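Local coordinates for member of s1p family of ribosomal proteins (Pyrococcus furiosus, PDB 5YH1), which probably acts as a manganese-dependent exonuclease on nucleic acid through the RecJ-like DHH part of a longer S1-domain protein, the part present here, at residues P234-Y237 against Q238-Y242; N285-R288 against H289-V293; P343-L346 against S347-H351; H351-F354 against K355-G359; D380-K384 against Y385-L389. All coordinates share one frame; numbering follows the deposited sequence.

Contact 1: residues P234-Y237 against Q238-Y242; sequences PEFY and QYLEY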
# COMPACT_ATOMS: atom_id res chain seq x y z
N PRO A 234 -26.29 -11.70 29.37
CA PRO A 234 -26.16 -12.63 30.49
C PRO A 234 -25.05 -13.66 30.28
O PRO A 234 -24.38 -14.04 31.24
CB PRO A 234 -27.53 -13.31 30.53
CG PRO A 234 -28.46 -12.27 30.04
CD PRO A 234 -27.70 -11.53 28.97
N GLU A 235 -24.84 -14.10 29.04
CA GLU A 235 -23.73 -14.98 28.71
C GLU A 235 -22.38 -14.35 29.05
O GLU A 235 -21.47 -15.04 29.50
CB GLU A 235 -23.74 -15.36 27.22
CG GLU A 235 -24.89 -16.26 26.80
CD GLU A 235 -26.12 -15.52 26.32
OE1 GLU A 235 -26.96 -16.17 25.68
OE2 GLU A 235 -26.26 -14.31 26.56
N PHE A 236 -22.26 -13.04 28.83
CA PHE A 236 -20.99 -12.32 29.02
C PHE A 236 -20.60 -12.36 30.50
O PHE A 236 -19.45 -12.65 30.85
CB PHE A 236 -21.10 -10.88 28.50
CG PHE A 236 -19.94 -9.99 28.86
CD1 PHE A 236 -18.65 -10.27 28.42
CD2 PHE A 236 -20.15 -8.83 29.61
CE1 PHE A 236 -17.59 -9.43 28.74
CE2 PHE A 236 -19.08 -7.98 29.93
CZ PHE A 236 -17.80 -8.29 29.49
N TYR A 237 -21.58 -12.12 31.35
CA TYR A 237 -21.32 -12.03 32.79
C TYR A 237 -20.91 -13.38 33.35
O TYR A 237 -20.15 -13.44 34.29
CB TYR A 237 -22.51 -11.39 33.51
CG TYR A 237 -22.73 -9.97 33.03
CD1 TYR A 237 -21.78 -8.97 33.30
CD2 TYR A 237 -23.83 -9.63 32.27
CE1 TYR A 237 -21.95 -7.67 32.84
CE2 TYR A 237 -24.01 -8.32 31.81
CZ TYR A 237 -23.07 -7.35 32.10
OH TYR A 237 -23.24 -6.06 31.65
N GLN A 238 -21.35 -14.47 32.71
CA GLN A 238 -20.81 -15.80 33.02
C GLN A 238 -19.39 -15.97 32.46
O GLN A 238 -18.51 -16.49 33.15
CB GLN A 238 -21.70 -16.91 32.47
CG GLN A 238 -23.12 -16.95 33.05
CD GLN A 238 -23.98 -17.99 32.36
OE1 GLN A 238 -23.77 -19.19 32.51
NE2 GLN A 238 -24.95 -17.52 31.59
N TYR A 239 -19.19 -15.58 31.20
CA TYR A 239 -17.87 -15.73 30.56
C TYR A 239 -16.77 -15.02 31.37
O TYR A 239 -15.65 -15.51 31.46
CB TYR A 239 -17.88 -15.20 29.11
CG TYR A 239 -18.47 -16.14 28.07
CD1 TYR A 239 -17.93 -17.41 27.87
CD2 TYR A 239 -19.53 -15.74 27.26
CE1 TYR A 239 -18.44 -18.26 26.91
CE2 TYR A 239 -20.05 -16.60 26.29
CZ TYR A 239 -19.50 -17.85 26.12
OH TYR A 239 -20.01 -18.72 25.17
N LEU A 240 -17.10 -13.89 31.97
CA LEU A 240 -16.15 -13.14 32.81
C LEU A 240 -15.49 -13.96 33.93
O LEU A 240 -14.35 -13.69 34.31
CB LEU A 240 -16.84 -11.94 33.45
CG LEU A 240 -17.10 -10.73 32.55
CD1 LEU A 240 -17.90 -9.70 33.34
CD2 LEU A 240 -15.80 -10.12 32.02
N GLU A 241 -16.21 -14.93 34.46
CA GLU A 241 -15.69 -15.77 35.54
C GLU A 241 -14.45 -16.56 35.12
O GLU A 241 -13.55 -16.78 35.93
CB GLU A 241 -16.80 -16.69 36.07
CG GLU A 241 -17.85 -15.95 36.88
CD GLU A 241 -17.32 -15.56 38.26
OE1 GLU A 241 -17.18 -16.47 39.11
OE2 GLU A 241 -17.00 -14.37 38.47
N TYR A 242 -14.38 -16.98 33.85
CA TYR A 242 -13.21 -17.70 33.36
C TYR A 242 -11.97 -16.81 33.28
O TYR A 242 -10.84 -17.28 33.43
CB TYR A 242 -13.47 -18.31 31.99
CG TYR A 242 -14.52 -19.40 31.99
CD1 TYR A 242 -14.21 -20.68 32.41
CD2 TYR A 242 -15.81 -19.13 31.57
CE1 TYR A 242 -15.18 -21.68 32.42
CE2 TYR A 242 -16.77 -20.11 31.58
CZ TYR A 242 -16.45 -21.38 32.00
OH TYR A 242 -17.42 -22.35 31.99

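Contact 2: residues N285-R288 against H289-V293; sequences NLQR and HRMLV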
# COMPACT_ATOMS: atom_id res chain seq x y z
N ASN A 285 3.67 -17.61 28.35
CA ASN A 285 4.65 -16.56 28.60
C ASN A 285 4.03 -15.33 29.28
O ASN A 285 3.82 -14.29 28.64
CB ASN A 285 5.36 -16.18 27.31
CG ASN A 285 6.64 -15.41 27.56
OD1 ASN A 285 6.82 -14.78 28.61
ND2 ASN A 285 7.55 -15.46 26.59
N LEU A 286 3.76 -15.46 30.57
CA LEU A 286 3.10 -14.40 31.35
C LEU A 286 3.88 -13.09 31.36
O LEU A 286 3.29 -12.00 31.34
CB LEU A 286 2.84 -14.88 32.79
CG LEU A 286 2.25 -13.84 33.76
CD1 LEU A 286 0.85 -13.42 33.34
CD2 LEU A 286 2.25 -14.38 35.20
N GLN A 287 5.20 -13.19 31.40
CA GLN A 287 6.07 -12.02 31.45
C GLN A 287 5.95 -11.16 30.18
O GLN A 287 5.82 -9.94 30.26
CB GLN A 287 7.53 -12.44 31.69
CG GLN A 287 8.39 -11.35 32.33
CD GLN A 287 9.88 -11.53 32.06
OE1 GLN A 287 10.32 -12.55 31.52
NE2 GLN A 287 10.67 -10.53 32.44
N ARG A 288 5.98 -11.80 29.01
CA ARG A 288 5.81 -11.06 27.75
C ARG A 288 4.43 -10.41 27.66
O ARG A 288 4.31 -9.27 27.20
CB ARG A 288 6.05 -11.97 26.55
CG ARG A 288 5.91 -11.26 25.21
CD ARG A 288 6.41 -12.12 24.08
NE ARG A 288 7.83 -12.42 24.23
CZ ARG A 288 8.49 -13.36 23.57
NH1 ARG A 288 7.87 -14.10 22.66
NH2 ARG A 288 9.78 -13.54 23.79
N HIS A 289 3.40 -11.11 28.11
CA HIS A 289 2.06 -10.54 28.14
C HIS A 289 2.07 -9.27 28.98
O HIS A 289 1.55 -8.23 28.56
CB HIS A 289 1.03 -11.54 28.68
CG HIS A 289 -0.25 -10.91 29.11
ND1 HIS A 289 -1.31 -10.73 28.26
CD2 HIS A 289 -0.63 -10.40 30.30
CE1 HIS A 289 -2.30 -10.13 28.91
NE2 HIS A 289 -1.91 -9.92 30.15
N ARG A 290 2.64 -9.35 30.17
CA ARG A 290 2.71 -8.20 31.07
C ARG A 290 3.50 -7.04 30.48
O ARG A 290 3.06 -5.91 30.52
CB ARG A 290 3.30 -8.58 32.43
CG ARG A 290 2.27 -9.14 33.37
CD ARG A 290 2.90 -9.84 34.56
NE ARG A 290 1.87 -10.18 35.54
CZ ARG A 290 2.04 -11.02 36.56
NH1 ARG A 290 3.20 -11.64 36.76
NH2 ARG A 290 1.02 -11.24 37.39
N MSE A 291 4.66 -7.34 29.93
CA MSE A 291 5.50 -6.28 29.33
C MSE A 291 4.78 -5.59 28.19
O MSE A 291 4.81 -4.37 28.10
CB MSE A 291 6.83 -6.85 28.88
CG MSE A 291 7.68 -7.17 30.11
SE MSE A 291 9.46 -7.81 29.54
CE MSE A 291 9.19 -9.70 29.11
N LEU A 292 4.09 -6.34 27.35
CA LEU A 292 3.31 -5.73 26.26
C LEU A 292 2.16 -4.88 26.78
O LEU A 292 2.06 -3.71 26.42
CB LEU A 292 2.79 -6.80 25.31
CG LEU A 292 3.85 -7.44 24.43
CD1 LEU A 292 3.29 -8.66 23.72
CD2 LEU A 292 4.41 -6.45 23.42
N VAL A 293 1.29 -5.45 27.61
CA VAL A 293 0.11 -4.71 28.07
C VAL A 293 0.48 -3.53 28.97
O VAL A 293 -0.08 -2.44 28.82
CB VAL A 293 -0.90 -5.63 28.78
CG1 VAL A 293 -2.04 -4.83 29.39
CG2 VAL A 293 -1.45 -6.64 27.78

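Contact 3: residues P343-L346 against S347-H351; sequences PGKL and SGIIH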
# COMPACT_ATOMS: atom_id res chain seq x y z
N PRO A 343 -11.37 8.35 12.91
CA PRO A 343 -12.65 9.04 13.17
C PRO A 343 -13.67 8.19 13.94
O PRO A 343 -14.31 8.69 14.86
CB PRO A 343 -13.16 9.35 11.77
CG PRO A 343 -11.91 9.53 10.96
CD PRO A 343 -10.93 8.52 11.52
N GLY A 344 -13.79 6.92 13.58
CA GLY A 344 -14.70 6.02 14.29
C GLY A 344 -14.36 5.90 15.76
O GLY A 344 -15.23 6.02 16.62
N LYS A 345 -13.09 5.66 16.05
CA LYS A 345 -12.61 5.52 17.42
C LYS A 345 -12.70 6.84 18.18
O LYS A 345 -13.08 6.86 19.36
CB LYS A 345 -11.16 5.02 17.41
CG LYS A 345 -10.51 4.86 18.78
CD LYS A 345 -11.14 3.72 19.56
CE LYS A 345 -10.67 3.74 21.00
NZ LYS A 345 -11.25 2.62 21.78
N LEU A 346 -12.35 7.93 17.52
CA LEU A 346 -12.45 9.27 18.11
C LEU A 346 -13.87 9.60 18.52
O LEU A 346 -14.09 10.13 19.60
CB LEU A 346 -11.93 10.34 17.14
CG LEU A 346 -12.01 11.79 17.62
CD1 LEU A 346 -11.27 11.98 18.94
CD2 LEU A 346 -11.43 12.71 16.56
N SER A 347 -14.83 9.32 17.64
CA SER A 347 -16.24 9.57 17.95
C SER A 347 -16.67 8.78 19.19
O SER A 347 -17.44 9.28 20.00
CB SER A 347 -17.14 9.20 16.76
OG SER A 347 -17.19 7.80 16.59
N GLY A 348 -16.15 7.57 19.34
CA GLY A 348 -16.42 6.75 20.51
C GLY A 348 -15.86 7.35 21.79
O GLY A 348 -16.50 7.30 22.85
N ILE A 349 -14.66 7.91 21.70
CA ILE A 349 -13.99 8.53 22.85
C ILE A 349 -14.75 9.77 23.29
O ILE A 349 -14.91 10.01 24.48
CB ILE A 349 -12.53 8.88 22.51
CG1 ILE A 349 -11.68 7.62 22.39
CG2 ILE A 349 -11.92 9.82 23.54
CD1 ILE A 349 -10.40 7.84 21.61
N ILE A 350 -15.20 10.57 22.32
CA ILE A 350 -16.00 11.76 22.62
C ILE A 350 -17.34 11.34 23.21
O ILE A 350 -17.80 11.89 24.23
CB ILE A 350 -16.19 12.63 21.37
CG1 ILE A 350 -14.84 13.26 20.97
CG2 ILE A 350 -17.22 13.73 21.61
CD1 ILE A 350 -14.78 13.74 19.52
N HIS A 351 -17.97 10.36 22.57
CA HIS A 351 -19.27 9.87 23.02
C HIS A 351 -19.20 9.34 24.46
O HIS A 351 -20.04 9.69 25.29
CB HIS A 351 -19.79 8.79 22.07
CG HIS A 351 -21.22 8.42 22.30
ND1 HIS A 351 -22.24 9.33 22.18
CD2 HIS A 351 -21.79 7.24 22.60
CE1 HIS A 351 -23.39 8.72 22.40
NE2 HIS A 351 -23.15 7.45 22.66

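Contact 4: residues H351-F354 against K355-G359; sequences HDHF and KEQYG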
# COMPACT_ATOMS: atom_id res chain seq x y z
N HIS A 351 -17.97 10.36 22.57
CA HIS A 351 -19.27 9.87 23.02
C HIS A 351 -19.20 9.34 24.46
O HIS A 351 -20.04 9.69 25.29
CB HIS A 351 -19.79 8.79 22.07
CG HIS A 351 -21.22 8.42 22.30
ND1 HIS A 351 -22.24 9.33 22.18
CD2 HIS A 351 -21.79 7.24 22.60
CE1 HIS A 351 -23.39 8.72 22.40
NE2 HIS A 351 -23.15 7.45 22.66
N ASP A 352 -18.19 8.52 24.74
CA ASP A 352 -17.96 7.99 26.09
C ASP A 352 -17.82 9.09 27.12
O ASP A 352 -18.32 8.97 28.23
CB ASP A 352 -16.71 7.11 26.15
CG ASP A 352 -16.89 5.79 25.45
OD1 ASP A 352 -18.04 5.41 25.15
OD2 ASP A 352 -15.87 5.14 25.18
N HIS A 353 -17.13 10.16 26.75
CA HIS A 353 -16.93 11.28 27.66
C HIS A 353 -18.27 11.90 28.04
O HIS A 353 -18.51 12.21 29.20
CB HIS A 353 -16.02 12.33 27.04
CG HIS A 353 -15.96 13.61 27.81
ND1 HIS A 353 -15.07 13.81 28.84
CD2 HIS A 353 -16.67 14.75 27.70
CE1 HIS A 353 -15.23 15.02 29.33
NE2 HIS A 353 -16.21 15.61 28.66
N PHE A 354 -19.16 12.05 27.05
CA PHE A 354 -20.47 12.62 27.30
C PHE A 354 -21.34 11.66 28.13
O PHE A 354 -22.13 12.11 28.96
CB PHE A 354 -21.14 13.08 26.00
CG PHE A 354 -20.67 14.43 25.54
CD1 PHE A 354 -19.57 14.56 24.70
CD2 PHE A 354 -21.30 15.58 25.98
CE1 PHE A 354 -19.11 15.81 24.30
CE2 PHE A 354 -20.85 16.84 25.58
CZ PHE A 354 -19.75 16.95 24.74
N LYS A 355 -21.15 10.36 27.94
CA LYS A 355 -21.84 9.34 28.73
C LYS A 355 -21.39 9.32 30.19
O LYS A 355 -22.22 9.23 31.10
CB LYS A 355 -21.66 7.94 28.11
CG LYS A 355 -22.65 7.68 26.98
CD LYS A 355 -22.17 6.67 25.97
CE LYS A 355 -21.59 5.44 26.63
NZ LYS A 355 -21.47 4.32 25.66
N GLU A 356 -20.08 9.42 30.41
CA GLU A 356 -19.53 9.53 31.76
C GLU A 356 -20.06 10.76 32.49
O GLU A 356 -20.40 10.69 33.66
CB GLU A 356 -17.99 9.56 31.73
CG GLU A 356 -17.39 8.17 31.49
CD GLU A 356 -16.01 8.19 30.83
OE1 GLU A 356 -15.30 9.22 30.90
OE2 GLU A 356 -15.64 7.15 30.24
N GLN A 357 -20.16 11.88 31.79
CA GLN A 357 -20.61 13.12 32.40
C GLN A 357 -22.12 13.17 32.69
O GLN A 357 -22.54 13.66 33.74
CB GLN A 357 -20.22 14.30 31.53
CG GLN A 357 -20.55 15.65 32.15
CD GLN A 357 -19.85 16.80 31.47
OE1 GLN A 357 -18.94 16.61 30.65
NE2 GLN A 357 -20.27 18.01 31.80
N TYR A 358 -22.94 12.68 31.75
CA TYR A 358 -24.40 12.81 31.84
C TYR A 358 -25.15 11.50 32.05
O TYR A 358 -26.34 11.52 32.31
CB TYR A 358 -24.93 13.51 30.59
CG TYR A 358 -24.36 14.88 30.37
CD1 TYR A 358 -24.81 15.95 31.12
CD2 TYR A 358 -23.36 15.11 29.43
CE1 TYR A 358 -24.28 17.22 30.94
CE2 TYR A 358 -22.83 16.37 29.24
CZ TYR A 358 -23.30 17.42 30.00
OH TYR A 358 -22.79 18.69 29.81
N GLY A 359 -24.47 10.37 31.91
CA GLY A 359 -25.08 9.05 32.08
C GLY A 359 -25.46 8.39 30.77
O GLY A 359 -25.98 9.04 29.85
O HOH W 1 -23.45 4.44 23.46
O HOH W 2 -13.68 10.94 29.04

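Contact 5: residues D380-K384 against Y385-L389; sequences DGMAK and YNFDL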
# COMPACT_ATOMS: atom_id res chain seq x y z
N ASP A 380 -27.93 4.36 25.10
CA ASP A 380 -29.11 3.54 25.40
C ASP A 380 -30.34 4.40 25.63
O ASP A 380 -31.43 4.03 25.22
CB ASP A 380 -28.86 2.67 26.62
CG ASP A 380 -27.84 1.60 26.36
OD1 ASP A 380 -27.59 1.28 25.17
OD2 ASP A 380 -27.27 1.07 27.33
N GLY A 381 -30.15 5.56 26.25
CA GLY A 381 -31.22 6.53 26.45
C GLY A 381 -31.98 6.94 25.20
O GLY A 381 -33.15 7.34 25.29
N MSE A 382 -31.34 6.85 24.03
CA MSE A 382 -32.00 7.20 22.77
C MSE A 382 -33.10 6.22 22.41
O MSE A 382 -34.00 6.54 21.64
CB MSE A 382 -30.97 7.27 21.63
CG MSE A 382 -29.86 8.31 21.85
SE MSE A 382 -30.61 10.11 21.71
CE MSE A 382 -31.39 9.98 19.90
N ALA A 383 -33.04 5.00 22.95
CA ALA A 383 -34.12 4.03 22.74
C ALA A 383 -35.49 4.59 23.17
O ALA A 383 -36.50 4.29 22.56
CB ALA A 383 -33.82 2.73 23.47
N LYS A 384 -35.51 5.44 24.21
CA LYS A 384 -36.73 6.08 24.69
C LYS A 384 -37.40 6.99 23.65
O LYS A 384 -38.54 7.42 23.83
CB LYS A 384 -36.44 6.89 25.97
CG LYS A 384 -35.96 6.04 27.14
CD LYS A 384 -35.80 6.84 28.42
CE LYS A 384 -34.40 7.43 28.62
NZ LYS A 384 -33.73 6.93 29.86
N TYR A 385 -36.67 7.31 22.58
CA TYR A 385 -37.18 8.15 21.52
C TYR A 385 -37.35 7.38 20.21
O TYR A 385 -37.62 7.99 19.17
CB TYR A 385 -36.24 9.33 21.31
CG TYR A 385 -36.18 10.29 22.47
CD1 TYR A 385 -35.36 10.04 23.57
CD2 TYR A 385 -36.94 11.45 22.47
CE1 TYR A 385 -35.30 10.92 24.64
CE2 TYR A 385 -36.88 12.34 23.52
CZ TYR A 385 -36.06 12.07 24.61
OH TYR A 385 -36.01 12.94 25.66
N ASN A 386 -37.20 6.06 20.26
CA ASN A 386 -37.24 5.21 19.07
C ASN A 386 -36.29 5.66 17.96
O ASN A 386 -36.64 5.68 16.78
CB ASN A 386 -38.69 5.07 18.55
CG ASN A 386 -39.53 4.19 19.45
OD1 ASN A 386 -39.44 2.96 19.37
ND2 ASN A 386 -40.32 4.80 20.33
N PHE A 387 -35.08 6.02 18.35
CA PHE A 387 -34.05 6.38 17.39
C PHE A 387 -33.67 5.14 16.59
O PHE A 387 -33.36 4.11 17.16
CB PHE A 387 -32.82 6.95 18.10
CG PHE A 387 -31.68 7.20 17.17
CD1 PHE A 387 -31.62 8.36 16.43
CD2 PHE A 387 -30.68 6.25 17.01
CE1 PHE A 387 -30.57 8.60 15.56
CE2 PHE A 387 -29.63 6.48 16.14
CZ PHE A 387 -29.58 7.65 15.41
N ASP A 388 -33.71 5.24 15.27
CA ASP A 388 -33.27 4.15 14.41
C ASP A 388 -32.51 4.76 13.24
O ASP A 388 -33.10 5.43 12.39
CB ASP A 388 -34.46 3.33 13.91
CG ASP A 388 -34.04 2.11 13.07
OD1 ASP A 388 -33.00 2.13 12.39
OD2 ASP A 388 -34.77 1.10 13.10
N LEU A 389 -31.20 4.54 13.23
CA LEU A 389 -30.33 5.12 12.23
C LEU A 389 -30.66 4.63 10.82
O LEU A 389 -30.65 5.42 9.88
CB LEU A 389 -28.86 4.83 12.57
CG LEU A 389 -27.80 5.34 11.59
CD1 LEU A 389 -27.85 6.86 11.49
CD2 LEU A 389 -26.42 4.85 12.01

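Contact 1: residues P234-Y237 against Q238-Y242
Phe236 and Leu240 meet one turn apart on helix 234-245 of the DHH domain, the helix that follows the manganese ligand Asp229. The alpha-helical bonds of this first stretch are uneven. Leu240 N gives to Phe236 O at 2.9 Å, with the donor nearly in line with the carbonyl. Tyr239 N gives to Glu235 O at 2.9 Å. Gln238 N reaches Pro234 O only weakly, at 3.4 Å. The polar ends of Glu235, Gln238 and Tyr239 find partners outside this helix. Glu235 OE1 and OE2 bond to Ser31 OG and Tyr194 OH, Gln238 OE1 takes the backbone N of Lys30, and Tyr239 OH pairs with Glu205 OE2. These bonds tie the helix to the loop of Lys30 and Ser31 and to helix 199-210.

Phe236 has CG anti to its backbone N (chi1 169°), which swings the ring beside Leu240. Leu240 CG sits in a CH-pi contact over one face of the Phe236 ring, 4.1 Å from its centroid. CD1 of Leu240 also lies alongside Tyr237 CD1. Beyond them, Phe236 and Leu240 pack on helix 221-229. An alanine in place of Leu240 would probably leave that Phe236 face without its CH-pi partner and take away the contact of Leu240 CD1 with Tyr237 CD1. The end of the branch is close as well: Leu240 CD2 lies 3.7 Å from Phe236 CZ.

Contact 2: residues N285-R288 against H289-V293
The N-terminal turn of helix 286-311 is capped by Asn285, which sits at the N-cap. Its backbone O accepts from His289 N at 3.3 Å, the first bond across the contact. Its side chain takes a second N-H of the first turn, with Arg288 N 3.1 Å from Asn285 OD1. That bond is straight at the hydrogen (165°), but the donor stands above the plane of the amide carbonyl. Arg290 N, Met291 N and Leu292 N continue the alpha-helical ladder onto Leu286 O, Gln287 O and Arg288 O.

The side chains follow the same spacing of four. Leu286 CD2 lies over one face of the Arg290 guanidinium, toward its rim, 3.3 Å from NH1. Arg290 reaches back to it with an extended chain from CG to NE. Gln287 and Met291, a selenomethionine, meet through the terminal methyl: Met291 CE lies 3.5 Å from Gln287 CD. The bend of Met291 at chi3 (-82°) turns this methyl back toward the amide. Arg288 and Leu292 run side by side, with CG of Arg288 4.0 Å from CD1 of Leu292.

Arg288 then leads out to the second subunit, where its NE bonds to Ala153 O. Leu292 and Met291 pack on the same alanine of that subunit. His289 ND1 instead turns to Glu278 O of the same chain. The arrangement is that of an N-capped helix start, with its first two turns placed at a subunit interface.

Contact 3: residues P343-L346 against S347-H351
Ser347 holds OG between its backbone N and carbonyl carbon (chi1 71°), which aims the hydroxyl back at Gly344 O. Ser347 OG gives its hydrogen to Gly344 O over a short 2.6 Å. Leu346 carries CG anti to the backbone N (chi1 179°). Ile350 has CG1 anti to its carbonyl carbon (chi1 -68°), which turns that branch back toward Leu346. The two side chains cross at an angle, Leu346 CG 3.9 Å from Ile350 CD1. Lys345 makes a looser crossing with Ile349, Lys345 CG to Ile349 CD1 at 4.1 Å.

These residues form the first turns of helix 343-358, which connects strands 325-330 and 364-369 in a beta-alpha-beta unit. Ser347 N, Ile349 N and Ile350 N bond to Pro343 O, Lys345 O and Leu346 O in the usual helical order. Gly348 N reaches Gly344 O at 3.3 Å. It comes from the same face of the carbonyl plane as the serine hydroxyl.

Ser347 faces strands 364-369 and 373-378. Lys345, Ile349 and Ile350 lie against helix 286-311, and Lys345 NZ also forms a salt bridge with Glu258. The chemistry is that of a carbonyl shared by two donors: Gly344 O is gripped by a backbone N-H and a buried hydroxyl, and the hydroxyl finds its acceptor within its own helix.

Contact 4: residues H351-F354 against K355-G359
Asp352 OD1 and Lys355 NZ form a long salt bridge of 3.6 Å, the two side chains running side by side. Each has a second charged partner: Asp352 OD2 bridges to Arg230, and Lys355 NZ to Glu360. A water accepts from Lys355 NZ at 3.0 Å and also bonds to His351 NE2, lying in the plane of that ring at its edge. A second water joins His353 ND1 to Glu356 OE1, giving its hydrogen to the carboxylate.

All these groups sit on the last turns of helix 343-358, the crossover helix of the beta-alpha-beta unit with strands 325-330 and 364-369.

Lys355 CD rests 3.4 Å from His351 CD2. Beyond CD the lysine bends at chi3 (46°), and this turn sets CE and NZ beside Asp352 OD1. A methionine at Lys355 would probably leave Asp352 OD1 without this charged neighbour and the His351 water without its lysine donor. Phe354 and Tyr358 lie alongside, Phe354 CD2 to Tyr358 CE2 at 3.7 Å. Phe354 also packs on Leu312 and Val315.

Tyr358 makes a cation-pi contact with Arg325.

In the backbone, Lys355, Glu356, Gln357 and Tyr358 give their N-H to the carbonyls four residues earlier. Gly359 leaves the helix with positive phi (99°). At its backbone angles a CB would jam against the carbonyl O of Tyr358. Gly359 N still bonds to Lys355 O, and its own O accepts from Ser362 OG.

Contact 5: residues D380-K384 against Y385-L389
Met382, a selenomethionine, lays its terminal methyl against Phe387. Met382 CE is 3.8 Å from both CB and CD1 of Phe387, and the two side chains cross at a slant. Met382 reaches this position by bending twice, at chi2 (-70°) and chi3 (-57°), which folds CE back. Gly381 O lies in the ring plane of Tyr385, at the edge, 3.9 Å from CD1.

Two backbone bonds hold the pieces in place. Tyr385 N gives to Met382 O at 2.9 Å, and Asn386 N to Ala383 O at 3.0 Å. Both span three residues, and in both the donor stands well above the carbonyl plane. Similar bonds come earlier, from Ala383 N to Asp380 O and from Lys384 N to Gly381 O. Such i to i+3 bonding makes this a run of tight turns with helical backbone angles. It lies in the connection from strand 373-378 to helix 389-399. Asn386 ends the run with positive phi (53°), and the chain is extended at Phe387.

Further out, Met382 packs on Ile324 and Pro363. Phe387 lies against Val376 and Ala378 of strand 373-378. The polar ends reach neighbouring loops: Tyr385 OH bonds to Asn322 O, and Lys384 NZ to Asp361 O. Asp388 takes the N-cap of helix 389-399, its OD1 accepting from Lys391 N.

Overall arrangement
The five contacts follow one another along the chain. Contact 1 lies on helix 234-245, near the manganese site: the side chain of Phe236 is about 12 Å from the manganese ion. Contact 2 starts helix 286-311, its centre 24 Å from that of contact 1, and touches the second subunit. The same long helix later packs against contact 3. Contacts 3 and 4 share His351 and helix 343-358, with centres 12 Å apart. Contact 5 is in the loop after strand 373-378 of the mixed sheet, its nearest atoms about 6 Å from contacts 3 and 4. Helix 286-311 thus links the subunit interface with the sheet-bearing region of contacts 3 to 5.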